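Local coordinates for protein putative rubredoxin reductase (Rhodopseudomonas palustris, PDB 3FG2) that probably uses NADH and a bound FAD to pass electrons to a ferredoxin that serves the cytochrome P450 CYP199A2, at residues A[162-176]-A[196-208]. Sequence-based numbering, arbitrary orientation.
Sequences RAKGLEVDVVELAPR and GAGIRMHYGVRAT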
loop_
_atom_site.group_PDB
_atom_site.type_symbol
_atom_site.label_atom_id
_atom_site.label_comp_id
_atom_site.label_asym_id
_atom_site.label_seq_id
_atom_site.Cartn_x
_atom_site.Cartn_y
_atom_site.Cartn_z
ATOM N N ARG A 162 -19.088 -3.298 9.356
ATOM C CA ARG A 162 -19.820 -4.184 10.239
ATOM C C ARG A 162 -20.077 -3.494 11.575
ATOM O O ARG A 162 -21.177 -3.575 12.129
ATOM C CB ARG A 162 -19.029 -5.470 10.465
ATOM C CG ARG A 162 -19.736 -6.479 11.360
ATOM C CD ARG A 162 -21.124 -6.782 10.832
ATOM N NE ARG A 162 -21.827 -7.731 11.684
ATOM C CZ ARG A 162 -23.130 -7.975 11.605
ATOM N NH1 ARG A 162 -23.872 -7.331 10.714
ATOM N NH2 ARG A 162 -23.686 -8.869 12.412
ATOM N N ALA A 163 -19.052 -2.818 12.083
ATOM C CA ALA A 163 -19.147 -2.116 13.354
ATOM C C ALA A 163 -20.215 -1.030 13.289
ATOM O O ALA A 163 -20.820 -0.680 14.304
ATOM C CB ALA A 163 -17.799 -1.508 13.713
ATOM N N LYS A 164 -20.444 -0.502 12.089
ATOM C CA LYS A 164 -21.441 0.540 11.897
ATOM C C LYS A 164 -22.837 -0.040 11.696
ATOM O O LYS A 164 -23.777 0.689 11.392
ATOM C CB LYS A 164 -21.073 1.417 10.699
ATOM C CG LYS A 164 -19.880 2.339 10.917
ATOM C CD LYS A 164 -19.617 3.162 9.658
ATOM C CE LYS A 164 -18.484 4.175 9.848
ATOM N NZ LYS A 164 -18.801 5.224 10.865
ATOM N N GLY A 165 -22.971 -1.353 11.848
ATOM C CA GLY A 165 -24.275 -1.971 11.697
ATOM C C GLY A 165 -24.646 -2.523 10.334
ATOM O O GLY A 165 -25.710 -3.120 10.189
ATOM N N LEU A 166 -23.801 -2.335 9.324
ATOM C CA LEU A 166 -24.126 -2.871 8.004
ATOM C C LEU A 166 -23.909 -4.367 7.953
ATOM O O LEU A 166 -23.127 -4.932 8.719
ATOM C CB LEU A 166 -23.274 -2.238 6.903
ATOM C CG LEU A 166 -23.707 -0.892 6.332
ATOM C CD1 LEU A 166 -23.544 0.182 7.394
ATOM C CD2 LEU A 166 -22.867 -0.568 5.107
ATOM N N GLU A 167 -24.619 -5.007 7.040
ATOM C CA GLU A 167 -24.482 -6.436 6.848
ATOM C C GLU A 167 -23.257 -6.532 5.947
ATOM O O GLU A 167 -23.129 -5.754 4.999
ATOM C CB GLU A 167 -25.708 -6.974 6.128
ATOM C CG GLU A 167 -25.907 -8.434 6.308
ATOM C CD GLU A 167 -27.224 -8.729 6.979
ATOM O OE1 GLU A 167 -27.462 -8.177 8.081
ATOM O OE2 GLU A 167 -28.015 -9.512 6.396
ATOM N N VAL A 168 -22.360 -7.470 6.228
ATOM C CA VAL A 168 -21.148 -7.579 5.431
ATOM C C VAL A 168 -20.820 -8.963 4.902
ATOM O O VAL A 168 -20.761 -9.932 5.656
ATOM C CB VAL A 168 -19.923 -7.095 6.235
ATOM C CG1 VAL A 168 -18.676 -7.136 5.362
ATOM C CG2 VAL A 168 -20.164 -5.701 6.754
ATOM N N ASP A 169 -20.594 -9.038 3.594
ATOM C CA ASP A 169 -20.213 -10.279 2.930
ATOM C C ASP A 169 -18.921 -10.020 2.165
ATOM O O ASP A 169 -18.828 -9.071 1.382
ATOM C CB ASP A 169 -21.301 -10.756 1.964
ATOM C CG ASP A 169 -22.428 -11.477 2.673
ATOM O OD1 ASP A 169 -23.355 -10.816 3.183
ATOM O OD2 ASP A 169 -22.377 -12.715 2.738
ATOM N N VAL A 170 -17.922 -10.861 2.410
ATOM C CA VAL A 170 -16.625 -10.732 1.755
ATOM C C VAL A 170 -16.409 -11.831 0.721
ATOM O O VAL A 170 -16.458 -13.020 1.035
ATOM C CB VAL A 170 -15.473 -10.776 2.780
ATOM C CG1 VAL A 170 -14.135 -10.773 2.051
ATOM C CG2 VAL A 170 -15.566 -9.582 3.721
ATOM N N VAL A 171 -16.165 -11.413 -0.515
ATOM C CA VAL A 171 -15.943 -12.322 -1.630
ATOM C C VAL A 171 -14.464 -12.393 -2.026
ATOM O O VAL A 171 -13.886 -11.403 -2.475
ATOM C CB VAL A 171 -16.769 -11.869 -2.858
ATOM C CG1 VAL A 171 -16.366 -12.667 -4.095
ATOM C CG2 VAL A 171 -18.253 -12.037 -2.564
ATOM N N GLU A 172 -13.867 -13.570 -1.851
ATOM C CA GLU A 172 -12.463 -13.804 -2.198
ATOM C C GLU A 172 -12.334 -15.032 -3.103
ATOM O O GLU A 172 -12.951 -16.070 -2.845
ATOM C CB GLU A 172 -11.617 -14.020 -0.940
ATOM C CG GLU A 172 -10.186 -14.452 -1.243
ATOM C CD GLU A 172 -9.436 -13.447 -2.112
ATOM O OE1 GLU A 172 -8.534 -13.869 -2.871
ATOM O OE2 GLU A 172 -9.739 -12.237 -2.034
ATOM N N LEU A 173 -11.526 -14.916 -4.153
ATOM C CA LEU A 173 -11.337 -16.027 -5.084
ATOM C C LEU A 173 -10.448 -17.123 -4.499
ATOM O O LEU A 173 -10.650 -18.305 -4.774
ATOM C CB LEU A 173 -10.743 -15.534 -6.410
ATOM C CG LEU A 173 -10.518 -16.639 -7.454
ATOM C CD1 LEU A 173 -11.828 -17.391 -7.687
ATOM C CD2 LEU A 173 -9.991 -16.036 -8.765
ATOM N N ALA A 174 -9.474 -16.728 -3.690
ATOM C CA ALA A 174 -8.573 -17.679 -3.057
ATOM C C ALA A 174 -9.278 -18.416 -1.919
ATOM O O ALA A 174 -10.338 -17.999 -1.450
ATOM C CB ALA A 174 -7.349 -16.949 -2.524
ATOM N N PRO A 175 -8.693 -19.529 -1.456
ATOM C CA PRO A 175 -9.282 -20.312 -0.366
ATOM C C PRO A 175 -9.177 -19.665 1.024
ATOM O O PRO A 175 -9.779 -20.160 1.982
ATOM C CB PRO A 175 -8.524 -21.631 -0.451
ATOM C CG PRO A 175 -7.170 -21.189 -0.925
ATOM C CD PRO A 175 -7.513 -20.213 -2.014
ATOM N N ARG A 176 -8.423 -18.570 1.129
ATOM C CA ARG A 176 -8.253 -17.859 2.400
ATOM C C ARG A 176 -7.963 -16.375 2.160
ATOM O O ARG A 176 -7.568 -15.975 1.064
ATOM C CB ARG A 176 -7.118 -18.484 3.223
ATOM C CG ARG A 176 -5.725 -18.305 2.623
ATOM C CD ARG A 176 -4.684 -19.145 3.351
ATOM N NE ARG A 176 -3.412 -19.142 2.636
ATOM C CZ ARG A 176 -2.513 -18.165 2.708
ATOM N NH1 ARG A 176 -2.742 -17.108 3.472
ATOM N NH2 ARG A 176 -1.391 -18.239 2.004
ATOM N N GLY A 196 -16.623 -14.002 13.597
ATOM C CA GLY A 196 -17.163 -13.768 14.923
ATOM C C GLY A 196 -17.910 -12.450 15.014
ATOM O O GLY A 196 -18.824 -12.305 15.815
ATOM N N ALA A 197 -17.523 -11.487 14.189
ATOM C CA ALA A 197 -18.175 -10.188 14.198
ATOM C C ALA A 197 -19.437 -10.229 13.345
ATOM O O ALA A 197 -20.151 -9.234 13.229
ATOM C CB ALA A 197 -17.226 -9.126 13.677
ATOM N N GLY A 198 -19.708 -11.376 12.733
ATOM C CA GLY A 198 -20.902 -11.493 11.914
ATOM C C GLY A 198 -20.675 -11.244 10.438
ATOM O O GLY A 198 -21.631 -11.112 9.677
ATOM N N ILE A 199 -19.415 -11.168 10.027
ATOM C CA ILE A 199 -19.092 -10.950 8.624
ATOM C C ILE A 199 -19.081 -12.321 7.951
ATOM O O ILE A 199 -18.435 -13.249 8.435
ATOM C CB ILE A 199 -17.721 -10.274 8.488
ATOM C CG1 ILE A 199 -17.796 -8.863 9.089
ATOM C CG2 ILE A 199 -17.281 -10.271 7.035
ATOM C CD1 ILE A 199 -16.456 -8.155 9.239
ATOM N N ARG A 200 -19.813 -12.454 6.849
ATOM C CA ARG A 200 -19.884 -13.731 6.148
ATOM C C ARG A 200 -18.793 -13.799 5.082
ATOM O O ARG A 200 -18.808 -13.023 4.122
ATOM C CB ARG A 200 -21.252 -13.901 5.469
ATOM C CG ARG A 200 -22.439 -13.258 6.191
ATOM C CD ARG A 200 -23.018 -14.150 7.258
ATOM N NE ARG A 200 -23.555 -15.380 6.685
ATOM C CZ ARG A 200 -24.140 -16.343 7.393
ATOM N NH1 ARG A 200 -24.270 -16.221 8.708
ATOM N NH2 ARG A 200 -24.580 -17.437 6.786
ATOM N N MET A 201 -17.855 -14.729 5.254
ATOM C CA MET A 201 -16.762 -14.911 4.306
ATOM C C MET A 201 -17.118 -15.928 3.220
ATOM O O MET A 201 -17.714 -16.966 3.505
ATOM C CB MET A 201 -15.507 -15.379 5.046
ATOM C CG MET A 201 -14.351 -14.408 4.937
ATOM S SD MET A 201 -14.741 -12.782 5.650
ATOM C CE MET A 201 -13.143 -12.335 6.337
ATOM N N HIS A 202 -16.748 -15.627 1.978
ATOM C CA HIS A 202 -17.010 -16.518 0.850
ATOM C C HIS A 202 -15.713 -16.746 0.076
ATOM O O HIS A 202 -15.141 -15.804 -0.482
ATOM C CB HIS A 202 -18.044 -15.889 -0.075
ATOM C CG HIS A 202 -19.333 -15.557 0.607
ATOM N ND1 HIS A 202 -20.341 -16.482 0.786
ATOM C CD2 HIS A 202 -19.774 -14.406 1.166
ATOM C CE1 HIS A 202 -21.350 -15.911 1.420
ATOM N NE2 HIS A 202 -21.031 -14.652 1.662
ATOM N N TYR A 203 -15.253 -17.991 0.038
ATOM C CA TYR A 203 -14.014 -18.315 -0.657
ATOM C C TYR A 203 -14.210 -19.082 -1.959
ATOM O O TYR A 203 -15.270 -19.655 -2.200
ATOM C CB TYR A 203 -13.094 -19.125 0.262
ATOM C CG TYR A 203 -12.760 -18.417 1.546
ATOM C CD1 TYR A 203 -13.375 -18.774 2.746
ATOM C CD2 TYR A 203 -11.842 -17.367 1.560
ATOM C CE1 TYR A 203 -13.083 -18.097 3.935
ATOM C CE2 TYR A 203 -11.548 -16.690 2.728
ATOM C CZ TYR A 203 -12.167 -17.056 3.912
ATOM O OH TYR A 203 -11.857 -16.381 5.066
ATOM N N GLY A 204 -13.169 -19.082 -2.787
ATOM C CA GLY A 204 -13.203 -19.798 -4.048
ATOM C C GLY A 204 -14.157 -19.273 -5.097
ATOM O O GLY A 204 -14.530 -20.015 -6.009
ATOM N N VAL A 205 -14.534 -18.002 -4.993
ATOM C CA VAL A 205 -15.461 -17.407 -5.946
ATOM C C VAL A 205 -15.055 -16.023 -6.466
ATOM O O VAL A 205 -14.336 -15.275 -5.796
ATOM C CB VAL A 205 -16.876 -17.311 -5.330
ATOM C CG1 VAL A 205 -17.528 -18.693 -5.309
ATOM C CG2 VAL A 205 -16.788 -16.754 -3.900
ATOM N N ARG A 206 -15.518 -15.707 -7.674
ATOM C CA ARG A 206 -15.257 -14.424 -8.325
ATOM C C ARG A 206 -16.600 -13.788 -8.609
ATOM O O ARG A 206 -17.615 -14.483 -8.701
ATOM C CB ARG A 206 -14.598 -14.593 -9.698
ATOM C CG ARG A 206 -13.304 -15.344 -9.764
ATOM C CD ARG A 206 -12.988 -15.623 -11.232
ATOM N NE ARG A 206 -12.929 -14.392 -12.016
ATOM C CZ ARG A 206 -11.804 -13.849 -12.474
ATOM N NH1 ARG A 206 -10.632 -14.429 -12.237
ATOM N NH2 ARG A 206 -11.850 -12.713 -13.161
ATOM N N ALA A 207 -16.600 -12.471 -8.776
ATOM C CA ALA A 207 -17.821 -11.766 -9.125
ATOM C C ALA A 207 -17.923 -11.932 -10.646
ATOM O O ALA A 207 -16.938 -11.745 -11.359
ATOM C CB ALA A 207 -17.707 -10.289 -8.761
ATOM N N THR A 208 -19.095 -12.311 -11.141
ATOM C CA THR A 208 -19.281 -12.485 -12.577
ATOM C C THR A 208 -20.271 -11.469 -13.125
ATOM O O THR A 208 -20.410 -11.326 -14.339
ATOM C CB THR A 208 -19.822 -13.888 -12.916
ATOM O OG1 THR A 208 -21.071 -14.091 -12.244
ATOM C CG2 THR A 208 -18.831 -14.965 -12.494
HETATM O O HOH W 1 -23.123 -10.453 14.568
HETATM O O HOH W 2 -23.071 -9.492 8.237
#
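Val168, Val170 and Glu172 bond to Arg200 and His202 through four backbone hydrogen bonds, from Arg200 N to Val168 O, Val170 N to Arg200 O, His202 N to Val170 O and Glu172 N to His202 O. Strands 167-171 and 200-202 thus run parallel; joined by helix 184-196 they form a beta-alpha-beta crossover, with 200-202 an edge strand of a Rossmann-type sheet. Packing is tight on the helix-covered face: Val170 CB lies 3.6 Å from Met201 SD, Val170 CG2 and Val168 CG1 both touch Ile199 CG2, and Ala158 and Leu155 of helix 152-163 close over this group. Arg162 ties that helix to the turn before strand 200-202. With CG anti to the backbone N (chi1 -179°) and the chain bent at chi2, its NE reaches Ala197 O at 2.7 Å in a nearly straight bond within the guanidinium plane, while NH1 donates to Leu166 O at 3.2 Å. A leucine here would probably leave Ala197 O and Leu166 O without this shared donor group and weaken the tie between the end of helix 152-163 and the turn at Ala197. The other end is looser: Leu173, Gly204 and Arg206 are exposed, the bond from Gly204 N to Ala174 O is weak, and that from Val205 N to Glu172 O is long at 3.3 Å, although Leu173 CD1 rests locally on Arg206 CG. On the sheet face opposite Val170, His202 NE2 meets the anti lone pair of Asp169 OD2 at 2.6 Å, ring and carboxylate planes 20° apart. The straight bond (169°) sets a buried and probably charged carboxylate against the ring N-H, which would probably polarise the imidazole and may raise its proton affinity.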